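Local coordinates for protein dipicolinate synthase subunit B (Bacillus halodurans, PDB 3LQK) that probably serves as the flavoprotein subunit of dipicolinate synthase, the enzyme that makes the dipicolinic acid of bacterial spores, at residues A[132-136]-A[137-141]; A[158-162]-A[163-167]; A[71-74]-A[75-79]. One frame throughout, in Å; residues are numbered along the deposited sequence.

Contact 1: residues A[132-136]-A[137-141]. With PO4 (phosphate ion), chain C.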
loop_
_atom_site.group_PDB
_atom_site.type_symbol
_atom_site.label_atom_id
_atom_site.label_comp_id
_atom_site.label_asym_id
_atom_site.label_seq_id
_atom_site.Cartn_x
_atom_site.Cartn_y
_atom_site.Cartn_z
ATOM N N THR A 132 -17.347 -6.375 -10.406
ATOM C CA THR A 132 -17.265 -6.989 -9.089
ATOM C C THR A 132 -18.091 -6.203 -8.074
ATOM O O THR A 132 -18.128 -4.973 -8.100
ATOM C CB THR A 132 -15.763 -7.163 -8.596
ATOM O OG1 THR A 132 -15.722 -7.881 -7.364
ATOM C CG2 THR A 132 -15.025 -5.848 -8.462
ATOM N N ASN A 133 -18.706 -6.948 -7.156
ATOM C CA ASN A 133 -19.531 -6.369 -6.100
ATOM C C ASN A 133 -18.721 -5.821 -4.900
ATOM O O ASN A 133 -19.301 -5.312 -3.932
ATOM C CB ASN A 133 -20.622 -7.343 -5.679
ATOM C CG ASN A 133 -20.066 -8.537 -4.915
ATOM O OD1 ASN A 133 -19.051 -8.414 -4.237
ATOM N ND2 ASN A 133 -20.697 -9.704 -5.066
ATOM N N ASP A 134 -17.391 -5.892 -4.978
ATOM C CA ASP A 134 -16.521 -5.329 -3.911
ATOM C C ASP A 134 -15.604 -4.226 -4.457
ATOM O O ASP A 134 -14.601 -3.868 -3.858
ATOM C CB ASP A 134 -15.699 -6.438 -3.224
ATOM C CG ASP A 134 -14.678 -7.103 -4.158
ATOM O OD1 ASP A 134 -14.609 -6.816 -5.404
ATOM O OD2 ASP A 134 -13.906 -7.927 -3.631
ATOM N N ALA A 135 -15.934 -3.711 -5.633
ATOM C CA ALA A 135 -15.113 -2.700 -6.256
ATOM C C ALA A 135 -14.912 -1.441 -5.345
ATOM O O ALA A 135 -13.821 -0.850 -5.336
ATOM C CB ALA A 135 -15.749 -2.308 -7.578
ATOM N N LEU A 136 -15.942 -0.985 -4.603
ATOM C CA LEU A 136 -15.767 0.191 -3.713
ATOM C C LEU A 136 -15.420 -0.207 -2.299
ATOM O O LEU A 136 -15.363 0.655 -1.402
ATOM C CB LEU A 136 -16.996 1.093 -3.705
ATOM C CG LEU A 136 -17.361 1.704 -5.080
ATOM C CD1 LEU A 136 -18.746 2.468 -5.068
ATOM C CD2 LEU A 136 -16.214 2.635 -5.496
ATOM N N GLY A 137 -15.274 -1.498 -2.078
ATOM C CA GLY A 137 -14.797 -2.067 -0.781
ATOM C C GLY A 137 -13.336 -2.496 -0.911
ATOM O O GLY A 137 -12.489 -1.698 -1.329
ATOM N N LEU A 138 -13.050 -3.778 -0.711
ATOM C CA LEU A 138 -11.656 -4.248 -0.626
ATOM C C LEU A 138 -10.910 -4.147 -1.939
ATOM O O LEU A 138 -9.674 -4.060 -1.958
ATOM C CB LEU A 138 -11.586 -5.714 -0.106
ATOM C CG LEU A 138 -11.749 -5.854 1.405
ATOM C CD1 LEU A 138 -12.073 -7.300 1.702
ATOM C CD2 LEU A 138 -10.503 -5.292 2.186
ATOM N N ASN A 139 -11.646 -4.170 -3.033
ATOM C CA ASN A 139 -10.979 -3.976 -4.339
ATOM C C ASN A 139 -10.658 -2.518 -4.773
ATOM O O ASN A 139 -9.991 -2.321 -5.757
ATOM C CB ASN A 139 -11.763 -4.664 -5.434
ATOM C CG ASN A 139 -11.046 -5.870 -5.985
ATOM O OD1 ASN A 139 -9.851 -5.807 -6.242
ATOM N ND2 ASN A 139 -11.762 -6.976 -6.152
ATOM N N GLY A 140 -11.151 -1.531 -4.034
ATOM C CA GLY A 140 -11.018 -0.109 -4.363
ATOM C C GLY A 140 -9.571 0.307 -4.608
ATOM O O GLY A 140 -9.268 0.886 -5.643
ATOM N N ILE A 141 -8.672 -0.084 -3.726
ATOM C CA ILE A 141 -7.277 0.287 -3.909
ATOM C C ILE A 141 -6.618 -0.371 -5.130
ATOM O O ILE A 141 -5.767 0.248 -5.805
ATOM C CB ILE A 141 -6.454 0.104 -2.648
ATOM C CG1 ILE A 141 -6.485 -1.369 -2.133
ATOM C CG2 ILE A 141 -6.967 1.015 -1.452
ATOM C CD1 ILE A 141 -5.477 -1.552 -0.907
HETATM P P PO4 C . -23.729 -10.784 -7.345
HETATM O O1 PO4 C . -23.344 -12.253 -7.067
HETATM O O2 PO4 C . -22.935 -10.166 -8.503
HETATM O O3 PO4 C . -25.246 -10.641 -7.653
HETATM O O4 PO4 C . -23.289 -9.973 -6.148
#
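Asp134 and Asn139 meet through one carboxylate oxygen and one amide N-H across the bend that leads from strand 126-132 into helix 140-147, a beta-to-alpha connection of the mixed sheet. Their carboxylate and amide planes stand nearly perpendicular, 83° apart. Asn139 ND2 sends one N-H almost straight, at 174°, to Asp134 OD1, 2.9 Å away. This oxygen lies in the plane of the donor's amide, whereas the donor reaches it on the syn side but somewhat out of the carboxylate plane. With chi1 of Asp134 at 66°, CG is tucked between its own backbone N and carbonyl carbon, which brings the carboxylate round to the amide. Thr132 adds to the same small cluster: Thr132 OG1 donates to Asp134 OD1 over 2.5 Å, so short that the exact length is doubtful, and the same hydroxyl is hydrogen-bonded to Lys117 NZ of the second subunit. Thr132 CG2 lies 4.2 Å from Asn139 ND2.

In the backbone, Asp134 O is held from opposite faces of its carbonyl plane, by Gly137 N at 3.0 Å, which closes a type I turn, and by Asn139 N at 3.1 Å. The residue thus binds the loop through both backbone and side chain. Asn133 takes no part in this cluster; Asn133 ND2 gives a hydrogen bond of 2.8 Å to phosphate O4. Arg121 of the second subunit grips that phosphate too, so the ion, probably from the crystallisation liquor, bridges the two chains.

The amide of Asn139 has further partners: ND2 also donates to Gly97 O, and OD1 is hydrogen-bonded to Asn142 ND2. This chemistry probably leaves the buried amide little freedom to flip, and Asp134 helps to set its rotation where the loop runs into the helix.

Contact 2: residues A[158-162]-A[163-167]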
loop_
_atom_site.group_PDB
_atom_site.type_symbol
_atom_site.label_atom_id
_atom_site.label_comp_id
_atom_site.label_asym_id
_atom_site.label_seq_id
_atom_site.Cartn_x
_atom_site.Cartn_y
_atom_site.Cartn_z
ATOM N N GLY A 158 -19.473 2.260 -13.615
ATOM C CA GLY A 158 -20.371 2.923 -12.685
ATOM C C GLY A 158 -20.999 1.916 -11.769
ATOM O O GLY A 158 -20.781 0.714 -11.931
ATOM N N GLN A 159 -21.799 2.397 -10.822
ATOM C CA GLN A 159 -22.470 1.514 -9.899
ATOM C C GLN A 159 -23.669 0.893 -10.592
ATOM O O GLN A 159 -24.546 1.607 -11.095
ATOM C CB GLN A 159 -22.968 2.246 -8.704
ATOM C CG GLN A 159 -21.899 2.761 -7.766
ATOM C CD GLN A 159 -22.530 3.507 -6.580
ATOM O OE1 GLN A 159 -22.908 4.687 -6.676
ATOM N NE2 GLN A 159 -22.621 2.812 -5.449
ATOM N N ASP A 160 -23.777 -0.413 -10.585
ATOM C CA ASP A 160 -24.897 -0.990 -11.296
ATOM C C ASP A 160 -26.154 -1.123 -10.449
ATOM O O ASP A 160 -27.254 -1.195 -11.016
ATOM C CB ASP A 160 -24.546 -2.310 -11.918
ATOM C CG ASP A 160 -24.075 -3.304 -10.918
ATOM O OD1 ASP A 160 -24.504 -4.500 -11.045
ATOM O OD2 ASP A 160 -23.296 -2.889 -10.026
ATOM N N ASN A 161 -26.030 -1.138 -9.119
ATOM C CA ASN A 161 -27.237 -1.189 -8.273
ATOM C C ASN A 161 -26.898 -0.700 -6.892
ATOM O O ASN A 161 -26.575 -1.490 -5.994
ATOM C CB ASN A 161 -27.828 -2.590 -8.234
ATOM C CG ASN A 161 -29.250 -2.622 -7.653
ATOM O OD1 ASN A 161 -29.689 -1.742 -6.855
ATOM N ND2 ASN A 161 -29.949 -3.674 -7.986
ATOM N N PRO A 162 -26.909 0.622 -6.740
ATOM C CA PRO A 162 -26.362 1.206 -5.531
ATOM C C PRO A 162 -27.137 0.843 -4.259
ATOM O O PRO A 162 -26.547 0.776 -3.209
ATOM C CB PRO A 162 -26.433 2.713 -5.785
ATOM C CG PRO A 162 -26.726 2.890 -7.245
ATOM C CD PRO A 162 -27.235 1.625 -7.792
ATOM N N GLN A 163 -28.431 0.589 -4.361
ATOM C CA GLN A 163 -29.214 0.319 -3.184
ATOM C C GLN A 163 -28.979 -1.105 -2.678
ATOM O O GLN A 163 -28.849 -1.294 -1.471
ATOM C CB GLN A 163 -30.713 0.633 -3.423
ATOM C CG GLN A 163 -30.923 2.134 -3.920
ATOM C CD GLN A 163 -30.452 3.233 -2.886
ATOM O OE1 GLN A 163 -30.394 2.987 -1.665
ATOM N NE2 GLN A 163 -30.142 4.452 -3.398
ATOM N N VAL A 164 -28.808 -2.055 -3.597
ATOM C CA VAL A 164 -28.699 -3.465 -3.279
ATOM C C VAL A 164 -27.250 -3.964 -3.207
ATOM O O VAL A 164 -26.905 -4.746 -2.305
ATOM C CB VAL A 164 -29.594 -4.274 -4.264
ATOM C CG1 VAL A 164 -29.408 -5.779 -4.141
ATOM C CG2 VAL A 164 -31.126 -3.870 -3.979
ATOM N N LYS A 165 -26.405 -3.493 -4.114
ATOM C CA LYS A 165 -25.013 -3.837 -4.101
ATOM C C LYS A 165 -24.144 -2.540 -4.067
ATOM O O LYS A 165 -23.533 -2.157 -5.070
ATOM C CB LYS A 165 -24.651 -4.666 -5.316
ATOM C CG LYS A 165 -25.564 -5.803 -5.719
ATOM C CD LYS A 165 -24.872 -6.621 -6.826
ATOM C CE LYS A 165 -25.131 -6.033 -8.177
ATOM N NZ LYS A 165 -24.408 -6.802 -9.244
ATOM N N PRO A 166 -24.086 -1.870 -2.904
ATOM C CA PRO A 166 -23.495 -0.519 -2.889
ATOM C C PRO A 166 -22.011 -0.456 -3.253
ATOM O O PRO A 166 -21.568 0.594 -3.684
ATOM C CB PRO A 166 -23.738 -0.014 -1.470
ATOM C CG PRO A 166 -24.158 -1.214 -0.650
ATOM C CD PRO A 166 -24.529 -2.344 -1.583
ATOM N N ASN A 167 -21.270 -1.565 -3.136
ATOM C CA ASN A 167 -19.850 -1.603 -3.544
ATOM C C ASN A 167 -19.568 -2.065 -4.960
ATOM O O ASN A 167 -18.394 -2.193 -5.350
ATOM C CB ASN A 167 -19.010 -2.378 -2.537
ATOM C CG ASN A 167 -18.944 -1.672 -1.196
ATOM O OD1 ASN A 167 -19.151 -0.462 -1.123
ATOM N ND2 ASN A 167 -18.650 -2.417 -0.130
HETATM O O HOH W 1 -23.747 -0.622 -7.418
#
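Lys165 reaches back over the loop of a beta hairpin to pair with Asp160, between strand 152-159 and the short antiparallel strand 169-171. The turn itself is an alpha-turn: Asn161 O accepts the backbone N of Lys165 at 2.8 Å, with the donor lying nearly along the C=O axis. Asn161 O is also approached by Val164 N, a weak bond. The side chain of Asn161 supplements this grip. Its CG lies anti to the backbone N (chi1 -166°), carrying Asn161 OD1 over beside Val164, where it accepts a second weak bond from Val164 N at 3.4 Å and rests 3.6 Å from Val164 CB.

A water between Asn161 and Lys165 joins the two limbs. It accepts from Asn161 N at 2.9 Å and donates to Lys165 O at 2.8 Å, so that a backbone N-H and a carbonyl on facing limbs find a common partner.

The charged groups pair across the loop. The lysine chain bends at chi3 and brings Lys165 NZ to Asp160 OD1, a salt bridge of 2.9 Å that uses the syn lone pair. The carboxylate is shared: Asp160 OD2 is hydrogen-bonded to Ser168 OG, so each oxygen has its own partner. Lys165 NZ also has a long, weak ion pair with a bound phosphate.

Gln159 divides its amide differently. OE1 is taken by backbone N-H groups of the third subunit, chiefly that of Leu193, which makes the hairpin part of a subunit interface. Gln159 NE2, at the end of an extended chain, gives Pro166 O only a weak bond of 3.0 Å. The two prolines approach where Pro166 CB rests 3.4 Å from Pro162 O.

Contact 3: residues A[71-74]-A[75-79]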
loop_
_atom_site.group_PDB
_atom_site.type_symbol
_atom_site.label_atom_id
_atom_site.label_comp_id
_atom_site.label_asym_id
_atom_site.label_seq_id
_atom_site.Cartn_x
_atom_site.Cartn_y
_atom_site.Cartn_z
ATOM N N ILE A 71 -7.921 -20.326 -29.184
ATOM C CA ILE A 71 -8.173 -19.879 -27.831
ATOM C C ILE A 71 -6.930 -20.145 -26.972
ATOM O O ILE A 71 -6.401 -21.246 -26.949
ATOM C CB ILE A 71 -9.379 -20.641 -27.274
ATOM C CG1 ILE A 71 -10.616 -20.244 -28.111
ATOM C CG2 ILE A 71 -9.574 -20.345 -25.737
ATOM C CD1 ILE A 71 -11.909 -20.881 -27.722
ATOM N N VAL A 72 -6.410 -19.112 -26.328
ATOM C CA VAL A 72 -5.239 -19.271 -25.496
ATOM C C VAL A 72 -5.731 -19.635 -24.097
ATOM O O VAL A 72 -6.275 -18.790 -23.366
ATOM C CB VAL A 72 -4.395 -18.003 -25.468
ATOM C CG1 VAL A 72 -3.218 -18.205 -24.572
ATOM C CG2 VAL A 72 -3.948 -17.586 -26.876
ATOM N N ASP A 73 -5.540 -20.897 -23.739
ATOM C CA ASP A 73 -6.044 -21.443 -22.514
ATOM C C ASP A 73 -4.987 -22.083 -21.620
ATOM O O ASP A 73 -5.331 -22.840 -20.750
ATOM C CB ASP A 73 -7.128 -22.455 -22.814
ATOM C CG ASP A 73 -6.627 -23.676 -23.587
ATOM O OD1 ASP A 73 -5.478 -23.682 -24.091
ATOM O OD2 ASP A 73 -7.436 -24.635 -23.690
ATOM N N SER A 74 -3.712 -21.717 -21.805
ATOM C CA SER A 74 -2.612 -22.270 -21.010
ATOM C C SER A 74 -1.499 -21.233 -20.957
ATOM O O SER A 74 -1.426 -20.349 -21.835
ATOM C CB SER A 74 -2.058 -23.539 -21.672
ATOM O OG SER A 74 -1.391 -23.209 -22.890
HETATM N N MSE A 75 -0.625 -21.363 -19.961
HETATM C CA MSE A 75 0.517 -20.477 -19.811
HETATM C C MSE A 75 1.463 -20.586 -20.985
HETATM O O MSE A 75 1.929 -19.573 -21.468
HETATM C CB MSE A 75 1.304 -20.738 -18.504
HETATM C CG MSE A 75 0.506 -20.667 -17.214
HETATM SE SE MSE A 75 -0.463 -18.958 -17.114
HETATM C CE MSE A 75 0.737 -17.982 -15.895
ATOM N N VAL A 76 1.722 -21.808 -21.450
ATOM C CA VAL A 76 2.571 -22.070 -22.622
ATOM C C VAL A 76 2.088 -21.325 -23.849
ATOM O O VAL A 76 2.861 -20.795 -24.629
ATOM C CB VAL A 76 2.541 -23.572 -23.015
ATOM C CG1 VAL A 76 3.249 -23.819 -24.379
ATOM C CG2 VAL A 76 3.150 -24.389 -21.961
ATOM N N LYS A 77 0.775 -21.353 -24.059
ATOM C CA LYS A 77 0.199 -20.668 -25.221
ATOM C C LYS A 77 0.211 -19.128 -25.103
ATOM O O LYS A 77 0.250 -18.411 -26.125
ATOM C CB LYS A 77 -1.238 -21.161 -25.459
ATOM C CG LYS A 77 -1.339 -22.511 -26.229
ATOM C CD LYS A 77 -2.774 -23.034 -26.178
ATOM C CE LYS A 77 -2.925 -24.456 -26.781
ATOM N NZ LYS A 77 -4.302 -24.970 -26.484
ATOM N N ALA A 78 0.168 -18.618 -23.872
ATOM C CA ALA A 78 0.083 -17.170 -23.614
ATOM C C ALA A 78 1.414 -16.506 -23.687
ATOM O O ALA A 78 1.513 -15.356 -24.079
ATOM C CB ALA A 78 -0.556 -16.886 -22.228
ATOM N N GLU A 79 2.464 -17.226 -23.314
ATOM C CA GLU A 79 3.782 -16.612 -23.177
ATOM C C GLU A 79 4.403 -15.978 -24.442
ATOM O O GLU A 79 5.075 -14.938 -24.348
ATOM C CB GLU A 79 4.733 -17.636 -22.535
ATOM C CG GLU A 79 6.131 -17.087 -22.179
ATOM C CD GLU A 79 7.103 -17.068 -23.390
ATOM O OE1 GLU A 79 6.829 -17.740 -24.441
ATOM O OE2 GLU A 79 8.116 -16.320 -23.285
HETATM O O HOH W 2 -5.368 -23.124 -28.643
#
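Ser74 and Lys77 give a compact example of helix N-capping. Among the hydrogen bonds, the capping one comes first: Ser74 OG accepts the backbone N of Lys77 at 3.1 Å, with an N-H...O angle of 155°, taking up an N-H that has no preceding turn of helix to receive it. Chi1 of the serine, 69°, sets OG between its own backbone N and carbonyl carbon, over the opening of helix 75-78. The lysine chain also runs past this oxygen, with Lys77 CB 3.3 Å from Ser74 OG. Ser74 O takes a weak bond from Ala78 N at 3.1 Å, the beginning of the helical pattern.

The charged pair runs across the same turn. Lys77 leaves the helix with an extended chain that passes beside Ser74 OG and places NZ 3.0 Å from Asp73 OD1. This salt bridge approaches the carboxylate on its syn side, 21° out of plane. A water joins in, accepting from Lys77 NZ at 3.0 Å and donating to Ile71 O at 2.7 Å, so the ammonium group links two points of the incoming loop. The other oxygen, Asp73 OD2, is hydrogen-bonded to Val46 N, which ties the acid to a further loop as well as to the helix.

Apolar contact is made on the inner side. Val72 CG1 lies against the helix, 3.8 Å from Ala78 CB and close to the backbone between Lys77 and Ala78.

The loop and short helix are packed against two larger elements. Val72 makes backbone hydrogen bonds with Pro40 and Val42, and its side chain touches Thr39 and Phe41 of strand 37-41; Ala78 meets Phe41 too, while Met75, a selenomethionine, and Ala78 both touch Met114 of helix 111-121.

In the fold
From the N terminus, contact 3 comes first and turns the loop after helix 58-66 into the short helix 75-78, beside strand 37-41. Contact 1 follows at the end of strand 126-132, where the chain bends into helix 140-147, and contact 2 closes the hairpin between strands 152-159 and 169-171. The three lie in series; none nests in or crosses another. Contacts 1 and 2 touch, with Leu136 N probably hydrogen-bonded to Asn167 O at 2.8 Å, and both meet the second subunit. Contact 3 stands apart, its centre about 28 Å from that of contact 1 and about 35 Å from that of contact 2, on the other side of the chain's centre from contact 2.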